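Local coordinates for EAL domain protein (PDB 6IJ2) that degrades the cyclic dinucleotides c-di-GMP and cGAMP as a phosphodiesterase of the EAL family, at residues Ile177-Met182 against Gln211-Gly216. The protein carries 1 engineered substitution. Numbering follows the deposited sequence.
With CA (calcium ion), chain I; nucleotides of chain B.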
# COMPACT_ATOMS: atom_id res chain seq x y z
N ILE A 177 -2.00 -11.95 12.36
CA ILE A 177 -3.08 -11.94 11.38
C ILE A 177 -2.88 -10.75 10.44
O ILE A 177 -2.37 -9.69 10.84
CB ILE A 177 -4.45 -11.89 12.10
CG1 ILE A 177 -4.78 -13.30 12.63
CG2 ILE A 177 -5.55 -11.38 11.19
CD1 ILE A 177 -5.99 -13.38 13.52
N VAL A 178 -3.25 -10.92 9.18
CA VAL A 178 -3.38 -9.81 8.24
C VAL A 178 -4.83 -9.78 7.79
O VAL A 178 -5.34 -10.78 7.27
CB VAL A 178 -2.41 -9.92 7.05
CG1 VAL A 178 -2.78 -8.90 5.97
CG2 VAL A 178 -1.02 -9.58 7.50
N LYS A 179 -5.51 -8.65 8.05
CA LYS A 179 -6.89 -8.47 7.62
C LYS A 179 -6.90 -7.87 6.22
O LYS A 179 -6.23 -6.86 5.98
CB LYS A 179 -7.65 -7.55 8.59
CG LYS A 179 -7.70 -8.16 9.98
CD LYS A 179 -9.13 -8.23 10.55
CE LYS A 179 -9.56 -6.95 11.10
NZ LYS A 179 -10.92 -7.00 11.76
N VAL A 180 -7.63 -8.50 5.31
CA VAL A 180 -7.63 -8.07 3.90
C VAL A 180 -8.83 -7.17 3.68
O VAL A 180 -9.98 -7.58 3.90
CB VAL A 180 -7.64 -9.27 2.95
CG1 VAL A 180 -7.68 -8.76 1.49
CG2 VAL A 180 -6.41 -10.12 3.17
N ASP A 181 -8.55 -5.96 3.18
CA ASP A 181 -9.58 -4.94 3.01
C ASP A 181 -10.69 -5.45 2.10
O ASP A 181 -10.45 -6.18 1.14
CB ASP A 181 -8.96 -3.68 2.40
CG ASP A 181 -9.96 -2.57 2.23
OD1 ASP A 181 -10.32 -1.94 3.23
OD2 ASP A 181 -10.40 -2.33 1.09
N MET A 182 -11.92 -5.02 2.39
CA MET A 182 -13.06 -5.51 1.62
C MET A 182 -12.97 -5.13 0.15
O MET A 182 -13.56 -5.82 -0.69
CB MET A 182 -14.37 -4.98 2.20
CG MET A 182 -14.58 -3.50 2.08
SD MET A 182 -16.20 -3.12 2.77
CE MET A 182 -16.60 -1.69 1.79
N GLN A 211 -1.70 -15.51 9.39
CA GLN A 211 -3.05 -16.00 9.16
C GLN A 211 -3.91 -14.94 8.48
O GLN A 211 -4.04 -13.82 9.02
CB GLN A 211 -3.68 -16.44 10.48
CG GLN A 211 -5.05 -17.03 10.35
CD GLN A 211 -5.46 -17.79 11.61
OE1 GLN A 211 -5.03 -17.46 12.71
NE2 GLN A 211 -6.27 -18.82 11.44
N PRO A 212 -4.52 -15.24 7.34
CA PRO A 212 -5.35 -14.24 6.66
C PRO A 212 -6.74 -14.19 7.24
O PRO A 212 -7.25 -15.16 7.80
CB PRO A 212 -5.38 -14.74 5.21
CG PRO A 212 -5.32 -16.22 5.37
CD PRO A 212 -4.41 -16.48 6.55
N LEU A 213 -7.36 -13.02 7.09
CA LEU A 213 -8.73 -12.77 7.52
C LEU A 213 -9.37 -11.86 6.48
O LEU A 213 -8.92 -10.74 6.28
CB LEU A 213 -8.75 -12.11 8.90
CG LEU A 213 -10.05 -11.98 9.69
CD1 LEU A 213 -9.72 -11.66 11.14
CD2 LEU A 213 -10.93 -10.88 9.09
N ALA A 214 -10.47 -12.31 5.87
CA ALA A 214 -11.12 -11.53 4.84
C ALA A 214 -12.19 -10.63 5.46
O ALA A 214 -13.12 -11.12 6.10
CB ALA A 214 -11.74 -12.45 3.78
N GLU A 215 -12.04 -9.31 5.26
CA GLU A 215 -12.97 -8.31 5.77
C GLU A 215 -14.09 -8.01 4.77
O GLU A 215 -13.91 -8.08 3.55
CB GLU A 215 -12.26 -7.00 6.09
CG GLU A 215 -11.18 -7.07 7.16
CD GLU A 215 -10.59 -5.69 7.49
OE1 GLU A 215 -10.40 -5.41 8.68
OE2 GLU A 215 -10.35 -4.88 6.56
N GLY A 216 -15.24 -7.61 5.32
CA GLY A 216 -16.30 -7.06 4.50
C GLY A 216 -16.96 -8.02 3.54
O GLY A 216 -17.42 -7.60 2.47
CA CA I . -9.39 -3.28 7.98
OP3 G B 1 -11.24 -2.06 8.72
P G B 1 -11.72 -0.94 9.50
OP1 G B 1 -11.58 -1.20 10.90
OP2 G B 1 -11.06 0.20 8.97
O5' G B 1 -13.23 -0.85 9.09
C5' G B 1 -14.27 -1.29 9.95
C4' G B 1 -15.60 -0.79 9.45
O4' G B 1 -16.12 -1.70 8.47
C3' G B 1 -16.71 -0.64 10.50
O3' G B 1 -17.38 0.61 10.43
C2' G B 1 -17.70 -1.74 10.13
O2' G B 1 -19.04 -1.46 10.37
C1' G B 1 -17.50 -1.81 8.62
N9 G B 1 -17.92 -3.09 8.06
C8 G B 1 -17.83 -4.32 8.65
N7 G B 1 -18.28 -5.28 7.89
C5 G B 1 -18.69 -4.64 6.73
C6 G B 1 -19.26 -5.17 5.55
O6 G B 1 -19.54 -6.33 5.28
N1 G B 1 -19.53 -4.17 4.62
C2 G B 1 -19.27 -2.83 4.81
N2 G B 1 -19.59 -2.03 3.80
N3 G B 1 -18.73 -2.33 5.91
C4 G B 1 -18.46 -3.29 6.82
O HOH W 1 -11.62 -4.25 10.85
O HOH W 2 -12.48 -3.71 4.93
O HOH W 3 -9.39 -2.09 5.98
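The carboxylate of Glu215 presents one face to Lys179, whose CB stands 3.6 Å from Glu215 CD and almost straight above its plane. Toward the other face, well tilted from the plane, lie waters 1 and 2 and the phosphate oxygen OP3 of G1 of chain B. Both oxygens meet the calcium ion at the outer edge, with Glu215 OE1 2.5 Å and OE2 2.3 Å from a metal nearly coplanar with the group. Beyond CG, turned anti to the carbonyl carbon (chi1 -61°), Glu215 runs extended to this site.

Lys179 bends at chi2 and chi3. Its CD packs beside Leu213, 3.5 Å from both CD1 and CD2, while NZ forms a salt bridge with Glu128 and reaches Glu215 OE1 through water 1. Water 2 joins Glu215 OE2 to Met182 N. Over one face of guanine, Met182 SD sits 3.7 Å from G1 C2.

Four backbone hydrogen bonds register the parallel strands 177-180 and 211-214, the straightest being Val180 N to Leu213 O (2.8 Å, 168°); the last, Glu215 N to Val180 O, is 3.0 Å long.

These neighbouring strands of the EAL barrel thus end at the metal-nucleotide site, where Asp158 and Asp159 also bind the calcium ion. Its positive charge, with Lys179 nearby, probably offsets the negative charge gathered by Glu215 and the phosphate.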